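Local coordinates for proteasome protein (PDB 2P90), which is of unknown function but belongs to the PAC2 family, named after a proteasome assembly chaperone, to which it is probably related, at residues P26-L32 with F104-P110; A41-S45 with A213-L218; E133-L138 with N193-Y197. All blocks are in the same frame, centred on the assembly; numbering follows the deposited sequence.

Contact 1 (P26-L32 with F104-P110)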
ATOM      1  N   PRO B  26      18.626  15.847 -26.652  1.00 57.02           N
ATOM      2  CA  PRO B  26      19.197  15.360 -25.389  1.00 54.97           C
ATOM      3  C   PRO B  26      18.828  13.896 -25.087  1.00 52.79           C
ATOM      4  O   PRO B  26      17.916  13.324 -25.681  1.00 51.07           O
ATOM      5  CB  PRO B  26      18.590  16.304 -24.352  1.00 54.81           C
ATOM      6  CG  PRO B  26      17.264  16.678 -24.959  1.00 55.75           C
ATOM      7  CD  PRO B  26      17.556  16.840 -26.419  1.00 57.10           C
ATOM      8  N   THR B  27      19.593  13.280 -24.204  1.00 51.45           N
ATOM      9  CA  THR B  27      19.156  12.019 -23.646  1.00 50.15           C
ATOM     10  C   THR B  27      18.440  12.281 -22.296  1.00 48.11           C
ATOM     11  O   THR B  27      18.730  13.264 -21.572  1.00 46.72           O
ATOM     12  CB  THR B  27      20.288  10.923 -23.618  1.00 51.18           C
ATOM     13  OG1 THR B  27      20.384  10.289 -22.318  1.00 52.45           O
ATOM     14  CG2 THR B  27      21.596  11.494 -24.004  1.00 50.36           C
ATOM     15  N   LEU B  28      17.462  11.424 -22.008  1.00 45.90           N
ATOM     16  CA  LEU B  28      16.752  11.496 -20.750  1.00 43.07           C
ATOM     17  C   LEU B  28      17.283  10.422 -19.807  1.00 42.39           C
ATOM     18  O   LEU B  28      17.391   9.261 -20.181  1.00 41.70           O
ATOM     19  CB  LEU B  28      15.251  11.347 -20.961  1.00 43.16           C
ATOM     20  CG  LEU B  28      14.348  11.241 -19.701  1.00 41.92           C
ATOM     21  CD1 LEU B  28      14.310  12.522 -18.894  1.00 37.48           C
ATOM     22  CD2 LEU B  28      12.954  10.823 -20.108  1.00 42.15           C
ATOM     23  N   ILE B  29      17.572  10.835 -18.577  1.00 41.53           N
ATOM     24  CA  ILE B  29      17.901   9.939 -17.469  1.00 40.91           C
ATOM     25  C   ILE B  29      16.698   9.792 -16.545  1.00 40.68           C
ATOM     26  O   ILE B  29      16.120  10.780 -16.105  1.00 41.58           O
ATOM     27  CB  ILE B  29      19.117  10.497 -16.696  1.00 40.89           C
ATOM     28  CG1 ILE B  29      20.259  10.704 -17.705  1.00 42.08           C
ATOM     29  CG2 ILE B  29      19.511   9.576 -15.521  1.00 39.38           C
ATOM     30  CD1 ILE B  29      21.321  11.579 -17.173  1.00 48.49           C
ATOM     31  N   VAL B  30      16.313   8.552 -16.284  1.00 39.88           N
ATOM     32  CA  VAL B  30      15.207   8.261 -15.445  1.00 39.72           C
ATOM     33  C   VAL B  30      15.791   7.625 -14.167  1.00 40.55           C
ATOM     34  O   VAL B  30      16.343   6.514 -14.195  1.00 40.25           O
ATOM     35  CB  VAL B  30      14.160   7.350 -16.172  1.00 39.98           C
ATOM     36  CG1 VAL B  30      13.120   6.822 -15.197  1.00 38.90           C
ATOM     37  CG2 VAL B  30      13.485   8.083 -17.338  1.00 37.35           C
ATOM     38  N   ALA B  31      15.672   8.374 -13.061  1.00 40.11           N
ATOM     39  CA  ALA B  31      16.124   7.953 -11.731  1.00 39.88           C
ATOM     40  C   ALA B  31      14.953   7.955 -10.719  1.00 40.22           C
ATOM     41  O   ALA B  31      14.774   8.947  -9.987  1.00 40.48           O
ATOM     42  CB  ALA B  31      17.228   8.889 -11.248  1.00 39.30           C
ATOM     43  N   LEU B  32      14.194   6.856 -10.655  1.00 39.65           N
ATOM     44  CA  LEU B  32      12.997   6.775  -9.769  1.00 39.70           C
ATOM     45  C   LEU B  32      13.286   5.965  -8.536  1.00 39.20           C
ATOM     46  O   LEU B  32      13.688   4.804  -8.639  1.00 38.67           O
ATOM     47  CB  LEU B  32      11.762   6.170 -10.485  1.00 38.35           C
ATOM     48  CG  LEU B  32      11.295   6.818 -11.789  1.00 37.90           C
ATOM     49  CD1 LEU B  32      10.080   6.038 -12.374  1.00 33.25           C
ATOM     50  CD2 LEU B  32      10.977   8.340 -11.629  1.00 37.56           C
ATOM     51  N   PHE B 104      21.322  17.940 -20.624  1.00 45.18           N
ATOM     52  CA  PHE B 104      20.595  16.683 -20.645  1.00 44.53           C
ATOM     53  C   PHE B 104      19.359  16.771 -19.752  1.00 44.37           C
ATOM     54  O   PHE B 104      19.167  17.724 -18.972  1.00 44.62           O
ATOM     55  CB  PHE B 104      21.475  15.485 -20.259  1.00 44.44           C
ATOM     56  CG  PHE B 104      22.012  15.540 -18.854  1.00 44.31           C
ATOM     57  CD1 PHE B 104      21.428  14.772 -17.846  1.00 43.05           C
ATOM     58  CD2 PHE B 104      23.114  16.350 -18.544  1.00 43.99           C
ATOM     59  CE1 PHE B 104      21.945  14.794 -16.543  1.00 44.84           C
ATOM     60  CE2 PHE B 104      23.644  16.397 -17.258  1.00 43.13           C
ATOM     61  CZ  PHE B 104      23.055  15.619 -16.243  1.00 45.65           C
ATOM     62  N   LEU B 105      18.525  15.749 -19.875  1.00 43.92           N
ATOM     63  CA  LEU B 105      17.263  15.705 -19.167  1.00 43.34           C
ATOM     64  C   LEU B 105      17.267  14.648 -18.063  1.00 42.71           C
ATOM     65  O   LEU B 105      17.771  13.526 -18.218  1.00 42.44           O
ATOM     66  CB  LEU B 105      16.136  15.460 -20.163  1.00 42.20           C
ATOM     67  CG  LEU B 105      15.382  16.673 -20.635  1.00 43.62           C
ATOM     68  CD1 LEU B 105      16.235  17.879 -20.948  1.00 43.88           C
ATOM     69  CD2 LEU B 105      14.443  16.309 -21.811  1.00 44.20           C
ATOM     70  N   MET B 106      16.676  15.019 -16.950  1.00 41.97           N
ATOM     71  CA  MET B 106      16.532  14.106 -15.849  1.00 41.79           C
ATOM     72  C   MET B 106      15.077  14.076 -15.304  1.00 40.92           C
ATOM     73  O   MET B 106      14.464  15.109 -14.998  1.00 40.49           O
ATOM     74  CB  MET B 106      17.566  14.450 -14.763  1.00 41.28           C
ATOM     75  CG  MET B 106      17.507  13.514 -13.574  1.00 43.73           C
ATOM     76  SD  MET B 106      19.022  13.481 -12.585  1.00 41.39           S
ATOM     77  CE  MET B 106      19.447  11.823 -12.946  1.00 44.10           C
ATOM     78  N   LEU B 107      14.535  12.869 -15.235  1.00 40.44           N
ATOM     79  CA  LEU B 107      13.292  12.621 -14.544  1.00 39.36           C
ATOM     80  C   LEU B 107      13.633  11.880 -13.256  1.00 38.88           C
ATOM     81  O   LEU B 107      14.090  10.737 -13.269  1.00 37.72           O
ATOM     82  CB  LEU B 107      12.313  11.808 -15.395  1.00 39.63           C
ATOM     83  CG  LEU B 107      10.998  11.427 -14.712  1.00 38.66           C
ATOM     84  CD1 LEU B 107      10.134  12.673 -14.488  1.00 37.01           C
ATOM     85  CD2 LEU B 107      10.265  10.377 -15.557  1.00 38.62           C
ATOM     86  N   SER B 108      13.435  12.569 -12.140  1.00 38.30           N
ATOM     87  CA  SER B 108      13.788  11.979 -10.894  1.00 38.97           C
ATOM     88  C   SER B 108      12.771  12.329  -9.821  1.00 37.88           C
ATOM     89  O   SER B 108      12.075  13.306  -9.920  1.00 38.22           O
ATOM     90  CB  SER B 108      15.197  12.400 -10.501  1.00 38.59           C
ATOM     91  OG  SER B 108      15.246  13.781 -10.199  1.00 41.24           O
ATOM     92  N   GLY B 109      12.741  11.521  -8.785  1.00 37.45           N
ATOM     93  CA  GLY B 109      11.818  11.700  -7.664  1.00 37.47           C
ATOM     94  C   GLY B 109      11.254  10.319  -7.393  1.00 36.74           C
ATOM     95  O   GLY B 109      11.821   9.349  -7.871  1.00 36.62           O
ATOM     96  N   PRO B 110      10.151  10.219  -6.618  1.00 37.09           N
ATOM     97  CA  PRO B 110       9.608   8.888  -6.267  1.00 37.15           C
ATOM     98  C   PRO B 110       9.008   8.118  -7.448  1.00 36.62           C
ATOM     99  O   PRO B 110       8.280   8.723  -8.271  1.00 35.99           O
ATOM    100  CB  PRO B 110       8.478   9.245  -5.302  1.00 37.95           C
ATOM    101  CG  PRO B 110       8.077  10.660  -5.708  1.00 37.25           C
ATOM    102  CD  PRO B 110       9.373  11.303  -5.980  1.00 36.40           C
TER
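The Phe104 ring is met obliquely by Ile29 CD1, which lies against its CD1-CE1 bond, 3.3 Å from Phe104 CD1. Ile29 reaches it because CG1 lies beside its own backbone N (chi1 -55°), leaving CG2 directed at the other neighbour. That neighbour is Met106, whose side chain leaves extended and bends at its last torsion, bringing CE to 3.4 Å from Ile29 CG2 and also near Ala31 CB. Ile29 is thus wedged between an aromatic ring and a thioether methyl on one face of the sheet. On the reverse face Leu28 CD1 lies against Leu105 CB at 3.7 Å and also approaches Leu107 CB. The flat peptide groups join as parallel strands: Leu105 N donates to Thr27 O, Ile29 N to Leu105 O at 2.7 Å, Leu107 N to Ile29 O, and Ala31 N to Leu107 O at 2.9 Å. A weak bond of 3.5 Å from Gly109 N to Ala31 O is the last N-H...O bond of the pair, where the chain turns a corner; beyond it Leu32 CA still contacts Gly109 O. Strand 27-33 is central in the mixed sheet, with strand 134-143 on its other side, hydrogen-bonded to Leu28 and Val30. Ser46 and Leu49 of helix 41-52 cover the Met106 face, while antiparallel strand 92-97 is the next strand beyond 103-108 and touches Phe104 and Met106 through Val96.

Contact 2 (A41-S45 with A213-L218)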
ATOM      1  N   ALA B  41      21.694   3.926  -4.562  1.00 41.36           N
ATOM      2  CA  ALA B  41      22.496   4.413  -5.675  1.00 41.30           C
ATOM      3  C   ALA B  41      21.726   5.179  -6.754  1.00 41.08           C
ATOM      4  O   ALA B  41      22.307   6.016  -7.470  1.00 41.23           O
ATOM      5  CB  ALA B  41      23.331   3.273  -6.270  1.00 40.46           C
ATOM      6  N   VAL B  42      20.429   4.916  -6.865  1.00 41.53           N
ATOM      7  CA  VAL B  42      19.576   5.651  -7.825  1.00 41.56           C
ATOM      8  C   VAL B  42      19.317   7.083  -7.317  1.00 42.03           C
ATOM      9  O   VAL B  42      19.576   8.063  -8.022  1.00 42.31           O
ATOM     10  CB  VAL B  42      18.262   4.870  -8.164  1.00 41.25           C
ATOM     11  CG1 VAL B  42      17.275   5.730  -8.974  1.00 40.59           C
ATOM     12  CG2 VAL B  42      18.584   3.604  -8.946  1.00 41.21           C
ATOM     13  N   GLU B  43      18.837   7.196  -6.080  1.00 42.45           N
ATOM     14  CA  GLU B  43      18.541   8.482  -5.499  1.00 42.69           C
ATOM     15  C   GLU B  43      19.846   9.289  -5.331  1.00 42.38           C
ATOM     16  O   GLU B  43      19.845  10.514  -5.510  1.00 41.78           O
ATOM     17  CB  GLU B  43      17.767   8.311  -4.191  1.00 42.86           C
ATOM     18  CG  GLU B  43      18.410   7.276  -3.192  1.00 47.34           C
ATOM     19  CD  GLU B  43      17.941   5.737  -3.297  1.00 52.28           C
ATOM     20  OE1 GLU B  43      18.038   5.086  -4.455  1.00 46.72           O
ATOM     21  OE2 GLU B  43      17.553   5.210  -2.156  1.00 41.48           O
ATOM     22  N   SER B  44      20.959   8.618  -5.014  1.00 41.87           N
ATOM     23  CA  SER B  44      22.241   9.333  -4.888  1.00 42.65           C
ATOM     24  C   SER B  44      22.748   9.918  -6.202  1.00 41.74           C
ATOM     25  O   SER B  44      23.298  11.001  -6.219  1.00 41.47           O
ATOM     26  CB  SER B  44      23.318   8.472  -4.247  1.00 41.93           C
ATOM     27  OG  SER B  44      22.957   8.260  -2.904  1.00 46.05           O
ATOM     28  N   SER B  45      22.548   9.193  -7.285  1.00 42.25           N
ATOM     29  CA  SER B  45      22.930   9.661  -8.593  1.00 43.27           C
ATOM     30  C   SER B  45      22.230  10.965  -8.933  1.00 44.21           C
ATOM     31  O   SER B  45      22.877  11.944  -9.307  1.00 45.54           O
ATOM     32  CB  SER B  45      22.587   8.612  -9.633  1.00 43.03           C
ATOM     33  OG  SER B  45      23.349   7.446  -9.402  1.00 45.48           O
ATOM     34  N   ALA B 213      28.713   2.435  -6.351  1.00 43.03           N
ATOM     35  CA  ALA B 213      27.635   2.105  -7.289  1.00 42.16           C
ATOM     36  C   ALA B 213      27.031   3.369  -7.920  1.00 41.95           C
ATOM     37  O   ALA B 213      26.776   3.404  -9.112  1.00 42.61           O
ATOM     38  CB  ALA B 213      26.606   1.281  -6.605  1.00 41.33           C
ATOM     39  N   THR B 214      26.827   4.408  -7.126  1.00 42.30           N
ATOM     40  CA  THR B 214      26.407   5.708  -7.638  1.00 43.42           C
ATOM     41  C   THR B 214      27.393   6.147  -8.712  1.00 44.73           C
ATOM     42  O   THR B 214      26.995   6.385  -9.856  1.00 44.49           O
ATOM     43  CB  THR B 214      26.352   6.742  -6.509  1.00 43.55           C
ATOM     44  OG1 THR B 214      25.590   6.200  -5.423  1.00 43.98           O
ATOM     45  CG2 THR B 214      25.753   8.100  -6.976  1.00 41.71           C
ATOM     46  N   LEU B 215      28.679   6.186  -8.338  1.00 46.34           N
ATOM     47  CA  LEU B 215      29.801   6.485  -9.248  1.00 47.23           C
ATOM     48  C   LEU B 215      29.741   5.692 -10.544  1.00 47.38           C
ATOM     49  O   LEU B 215      29.786   6.256 -11.639  1.00 47.08           O
ATOM     50  CB  LEU B 215      31.142   6.222  -8.532  1.00 47.34           C
ATOM     51  CG  LEU B 215      32.456   6.696  -9.175  1.00 47.80           C
ATOM     52  CD1 LEU B 215      32.497   8.218  -9.494  1.00 50.52           C
ATOM     53  CD2 LEU B 215      33.629   6.352  -8.276  1.00 48.38           C
ATOM     54  N   LYS B 216      29.610   4.379 -10.409  1.00 47.79           N
ATOM     55  CA  LYS B 216      29.477   3.518 -11.565  1.00 47.75           C
ATOM     56  C   LYS B 216      28.286   3.906 -12.451  1.00 47.63           C
ATOM     57  O   LYS B 216      28.451   4.022 -13.668  1.00 48.02           O
ATOM     58  CB  LYS B 216      29.416   2.041 -11.141  1.00 47.81           C
ATOM     59  CG  LYS B 216      29.668   1.061 -12.288  1.00 50.31           C
ATOM     60  CD  LYS B 216      30.981   1.386 -13.021  1.00 54.15           C
ATOM     61  CE  LYS B 216      30.880   1.080 -14.520  1.00 58.44           C
ATOM     62  NZ  LYS B 216      31.203  -0.341 -14.838  1.00 61.56           N
ATOM     63  N   LEU B 217      27.093   4.097 -11.862  1.00 47.01           N
ATOM     64  CA  LEU B 217      25.929   4.523 -12.664  1.00 46.50           C
ATOM     65  C   LEU B 217      26.215   5.847 -13.381  1.00 45.98           C
ATOM     66  O   LEU B 217      25.921   5.984 -14.554  1.00 45.32           O
ATOM     67  CB  LEU B 217      24.638   4.649 -11.833  1.00 45.56           C
ATOM     68  CG  LEU B 217      23.864   3.411 -11.396  1.00 44.26           C
ATOM     69  CD1 LEU B 217      22.784   3.832 -10.393  1.00 44.66           C
ATOM     70  CD2 LEU B 217      23.249   2.629 -12.572  1.00 42.86           C
ATOM     71  N   LEU B 218      26.813   6.795 -12.671  1.00 45.82           N
ATOM     72  CA  LEU B 218      27.061   8.094 -13.245  1.00 47.32           C
ATOM     73  C   LEU B 218      28.096   8.045 -14.400  1.00 48.71           C
ATOM     74  O   LEU B 218      27.890   8.660 -15.457  1.00 48.83           O
ATOM     75  CB  LEU B 218      27.445   9.098 -12.155  1.00 47.13           C
ATOM     76  CG  LEU B 218      26.326   9.557 -11.207  1.00 47.37           C
ATOM     77  CD1 LEU B 218      26.824  10.622 -10.252  1.00 45.28           C
ATOM     78  CD2 LEU B 218      25.121  10.088 -12.006  1.00 45.10           C
TER
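Ala41, Ser44 and Ser45 meet Thr214, Leu217 and Leu218 where two helices pack on the same face of the central sheet of this alpha/beta fold. The short helical segments cross at 62°, with axes 8.6 Å apart at the closest point; small residues at the crossing let them come so near. The apolar contacts start with two methyls, Ala41 CB and Ala213 CB, 3.8 Å apart. Leu217 CD1 then points into the other helix, touching Ala41 O and passing by Ala41 CB and Val42 CG2, while Leu218 CD2 lies against Ser45 CB at 3.8 Å. Thr214 uses both of its branches. Its OG1 rests on Ser44 CB at 3.4 Å and near Ala41 CA, and its CG2, anti to the backbone N, goes to the Ser45 side, 3.4 Å from Ser45 N. Outside the pair, Leu234 of helix 232-250 touches Thr214 and Leu218, and Val199 of strand 194-202 lies beneath Ala213 and Leu217. The polar bonds of the two serines run back along their own chain. Ser44 OG is hydrogen-bonded to His40 O, just before the helix, while its CB meets Thr214. The Ser45 hydroxyl also turns back, since OG sits beside the backbone N (chi1 -64°): Ala41 O receives both Ser45 N, at 3.2 Å, and Ser45 OG, at 2.6 Å.

Contact 3 (E133-L138 with N193-Y197)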
ATOM      1  N   GLU B 133      16.422  11.834 -27.703  1.00 47.70           N
ATOM      2  CA  GLU B 133      16.870  10.824 -28.666  1.00 48.75           C
ATOM      3  C   GLU B 133      17.202   9.463 -28.058  1.00 47.81           C
ATOM      4  O   GLU B 133      17.297   8.485 -28.773  1.00 48.34           O
ATOM      5  CB  GLU B 133      18.018  11.369 -29.547  1.00 49.68           C
ATOM      6  CG  GLU B 133      19.434  11.109 -29.027  1.00 54.88           C
ATOM      7  CD  GLU B 133      19.989   9.711 -29.407  1.00 61.05           C
ATOM      8  OE1 GLU B 133      20.766   9.159 -28.570  1.00 60.86           O
ATOM      9  OE2 GLU B 133      19.641   9.175 -30.513  1.00 59.72           O
ATOM     10  N   ASN B 134      17.357   9.399 -26.740  1.00 47.07           N
ATOM     11  CA  ASN B 134      17.608   8.132 -26.038  1.00 46.21           C
ATOM     12  C   ASN B 134      17.217   8.240 -24.560  1.00 45.52           C
ATOM     13  O   ASN B 134      17.435   9.263 -23.905  1.00 45.70           O
ATOM     14  CB  ASN B 134      19.087   7.690 -26.157  1.00 45.65           C
ATOM     15  CG  ASN B 134      19.358   6.303 -25.553  1.00 45.38           C
ATOM     16  OD1 ASN B 134      20.345   6.110 -24.861  1.00 50.11           O
ATOM     17  ND2 ASN B 134      18.503   5.344 -25.824  1.00 44.70           N
ATOM     18  N   THR B 135      16.674   7.165 -24.028  1.00 44.58           N
ATOM     19  CA  THR B 135      16.270   7.171 -22.621  1.00 44.68           C
ATOM     20  C   THR B 135      16.997   6.084 -21.838  1.00 43.31           C
ATOM     21  O   THR B 135      17.046   4.937 -22.257  1.00 42.15           O
ATOM     22  CB  THR B 135      14.706   7.035 -22.443  1.00 44.04           C
ATOM     23  OG1 THR B 135      14.060   8.134 -23.097  1.00 43.22           O
ATOM     24  CG2 THR B 135      14.321   7.001 -20.943  1.00 43.89           C
ATOM     25  N   ILE B 136      17.520   6.492 -20.690  1.00 42.67           N
ATOM     26  CA  ILE B 136      18.221   5.605 -19.798  1.00 42.67           C
ATOM     27  C   ILE B 136      17.619   5.584 -18.396  1.00 42.08           C
ATOM     28  O   ILE B 136      17.680   6.585 -17.698  1.00 41.86           O
ATOM     29  CB  ILE B 136      19.723   5.992 -19.646  1.00 42.63           C
ATOM     30  CG1 ILE B 136      20.393   6.169 -21.025  1.00 43.99           C
ATOM     31  CG2 ILE B 136      20.423   4.937 -18.736  1.00 40.76           C
ATOM     32  CD1 ILE B 136      21.920   6.454 -20.961  1.00 41.87           C
ATOM     33  N   CYS B 137      17.110   4.418 -18.004  1.00 41.55           N
ATOM     34  CA  CYS B 137      16.580   4.159 -16.677  1.00 41.85           C
ATOM     35  C   CYS B 137      17.589   3.496 -15.753  1.00 41.04           C
ATOM     36  O   CYS B 137      18.299   2.591 -16.156  1.00 40.87           O
ATOM     37  CB  CYS B 137      15.355   3.273 -16.791  1.00 42.22           C
ATOM     38  SG  CYS B 137      14.015   4.013 -17.761  1.00 46.65           S
ATOM     39  N   LEU B 138      17.644   3.950 -14.507  1.00 40.44           N
ATOM     40  CA  LEU B 138      18.644   3.474 -13.567  1.00 40.13           C
ATOM     41  C   LEU B 138      18.057   2.550 -12.513  1.00 40.22           C
ATOM     42  O   LEU B 138      16.963   2.809 -12.014  1.00 40.26           O
ATOM     43  CB  LEU B 138      19.315   4.659 -12.892  1.00 40.02           C
ATOM     44  CG  LEU B 138      19.863   5.756 -13.806  1.00 39.33           C
ATOM     45  CD1 LEU B 138      20.598   6.795 -12.942  1.00 37.76           C
ATOM     46  CD2 LEU B 138      20.765   5.205 -14.953  1.00 36.72           C
ATOM     47  N   ASN B 193      14.551   4.814 -28.878  1.00 50.02           N
ATOM     48  CA  ASN B 193      15.793   4.406 -28.219  1.00 48.80           C
ATOM     49  C   ASN B 193      15.639   4.387 -26.687  1.00 47.17           C
ATOM     50  O   ASN B 193      15.372   5.437 -26.080  1.00 46.15           O
ATOM     51  CB  ASN B 193      16.957   5.339 -28.624  1.00 48.95           C
ATOM     52  CG  ASN B 193      17.362   5.195 -30.102  1.00 51.07           C
ATOM     53  OD1 ASN B 193      17.253   4.106 -30.703  1.00 51.96           O
ATOM     54  ND2 ASN B 193      17.837   6.296 -30.688  1.00 48.39           N
ATOM     55  N   VAL B 194      15.826   3.214 -26.075  1.00 45.33           N
ATOM     56  CA  VAL B 194      15.742   3.087 -24.612  1.00 44.70           C
ATOM     57  C   VAL B 194      16.597   1.950 -24.013  1.00 44.28           C
ATOM     58  O   VAL B 194      16.620   0.838 -24.536  1.00 44.07           O
ATOM     59  CB  VAL B 194      14.234   2.968 -24.111  1.00 44.13           C
ATOM     60  CG1 VAL B 194      13.534   1.723 -24.700  1.00 44.09           C
ATOM     61  CG2 VAL B 194      14.168   2.949 -22.595  1.00 42.08           C
ATOM     62  N   SER B 195      17.278   2.247 -22.906  1.00 43.48           N
ATOM     63  CA  SER B 195      18.048   1.256 -22.141  1.00 43.50           C
ATOM     64  C   SER B 195      17.833   1.418 -20.635  1.00 43.46           C
ATOM     65  O   SER B 195      17.467   2.518 -20.136  1.00 43.18           O
ATOM     66  CB  SER B 195      19.552   1.347 -22.465  1.00 44.06           C
ATOM     67  OG  SER B 195      19.767   1.059 -23.845  1.00 45.21           O
ATOM     68  N   GLY B 196      18.036   0.306 -19.931  1.00 42.88           N
ATOM     69  CA  GLY B 196      18.027   0.262 -18.480  1.00 41.77           C
ATOM     70  C   GLY B 196      19.373  -0.225 -17.995  1.00 41.94           C
ATOM     71  O   GLY B 196      19.847  -1.288 -18.415  1.00 41.55           O
ATOM     72  N   TYR B 197      20.011   0.578 -17.135  1.00 42.26           N
ATOM     73  CA  TYR B 197      21.298   0.226 -16.513  1.00 41.91           C
ATOM     74  C   TYR B 197      21.118  -0.190 -15.059  1.00 41.60           C
ATOM     75  O   TYR B 197      20.621   0.554 -14.222  1.00 41.81           O
ATOM     76  CB  TYR B 197      22.323   1.362 -16.577  1.00 42.28           C
ATOM     77  CG  TYR B 197      22.704   1.893 -17.949  1.00 43.53           C
ATOM     78  CD1 TYR B 197      22.392   1.198 -19.136  1.00 43.87           C
ATOM     79  CD2 TYR B 197      23.425   3.083 -18.055  1.00 44.92           C
ATOM     80  CE1 TYR B 197      22.778   1.702 -20.406  1.00 41.66           C
ATOM     81  CE2 TYR B 197      23.827   3.595 -19.312  1.00 44.42           C
ATOM     82  CZ  TYR B 197      23.490   2.898 -20.469  1.00 43.96           C
ATOM     83  OH  TYR B 197      23.857   3.438 -21.670  1.00 45.79           O
TER
HETATM   84  O   HOH W   1      22.117   3.886 -23.847  1.00 39.99           O
HETATM   85  O   HOH W   2      13.824   7.638 -25.802  1.00 46.42           O
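Ile136 lies on the ring of Tyr197 in a parallel strand pair of the central sheet, which carries helices on both faces. The isoleucine is in an extended form with CG1 beside its backbone N (chi1 -51°). This places CG2 over one face of the ring, offset toward the rim, 3.7 Å from the Tyr197 ring centroid and 17° off the normal, a CH-pi contact; Ile136 CD1 continues along the ring to the phenol end. Tyr197 has the matching first torsion, with its CG also beside the backbone N, which sends the ring back along the strand toward Asn134. There Tyr197 OH donates to a water at 2.8 Å, and that water donates to Asn134 OD1; Ser224 OG of helix 211-225 is a second partner of the phenol. Asn134 extends away from its backbone N, and its amide stands 71° from that of Asn193. Its ND2 is hydrogen-bonded to Ser159 OG, which also bonds Ser195 OG. On the opposite face Thr135 CB meets Val194 CG2 and Cys137 lies by Gly196, with Leu187 and Glu184 of helix 179-189 packed over these residues. Between the strands Ser195 N donates to Thr135 O at 2.8 Å, Cys137 N to Ser195 O, and Tyr197 N to Cys137 O. A second water donates to Asn193 O and is hydrogen-bonded to Thr135 OG1. Glu133 carries a salt bridge to Arg162, and its bent side chain comes back to Asn193 with OE2 in a weak bond of 3.4 Å to ND2. The stronger grip on the same amide is to the backbone: Asn193 ND2 donates to Glu133 O at 3.0 Å, with the acceptor close to the amide plane.

All three are buried contacts, each with a few partly exposed residues, such as Pro26, Ser44 and Asn193. Contacts 1 and 3 are parallel strand pairs of one sheet, joined directly because strands 27-33 and 134-143 are neighbours: Val30 N to Ile136 O and Leu28 O to Ile136 N, both 2.8 Å, are probable hydrogen bonds. Contact 1 is held by backbone bonds and mostly apolar side chains, whereas contact 3 adds amides, hydroxyls and two bridging waters. Contact 2 instead joins two helices by van der Waals packing and lies against both strand pairs, Val42 touching Ala31 and Leu138, and Leu217 touching Leu138 and Tyr197.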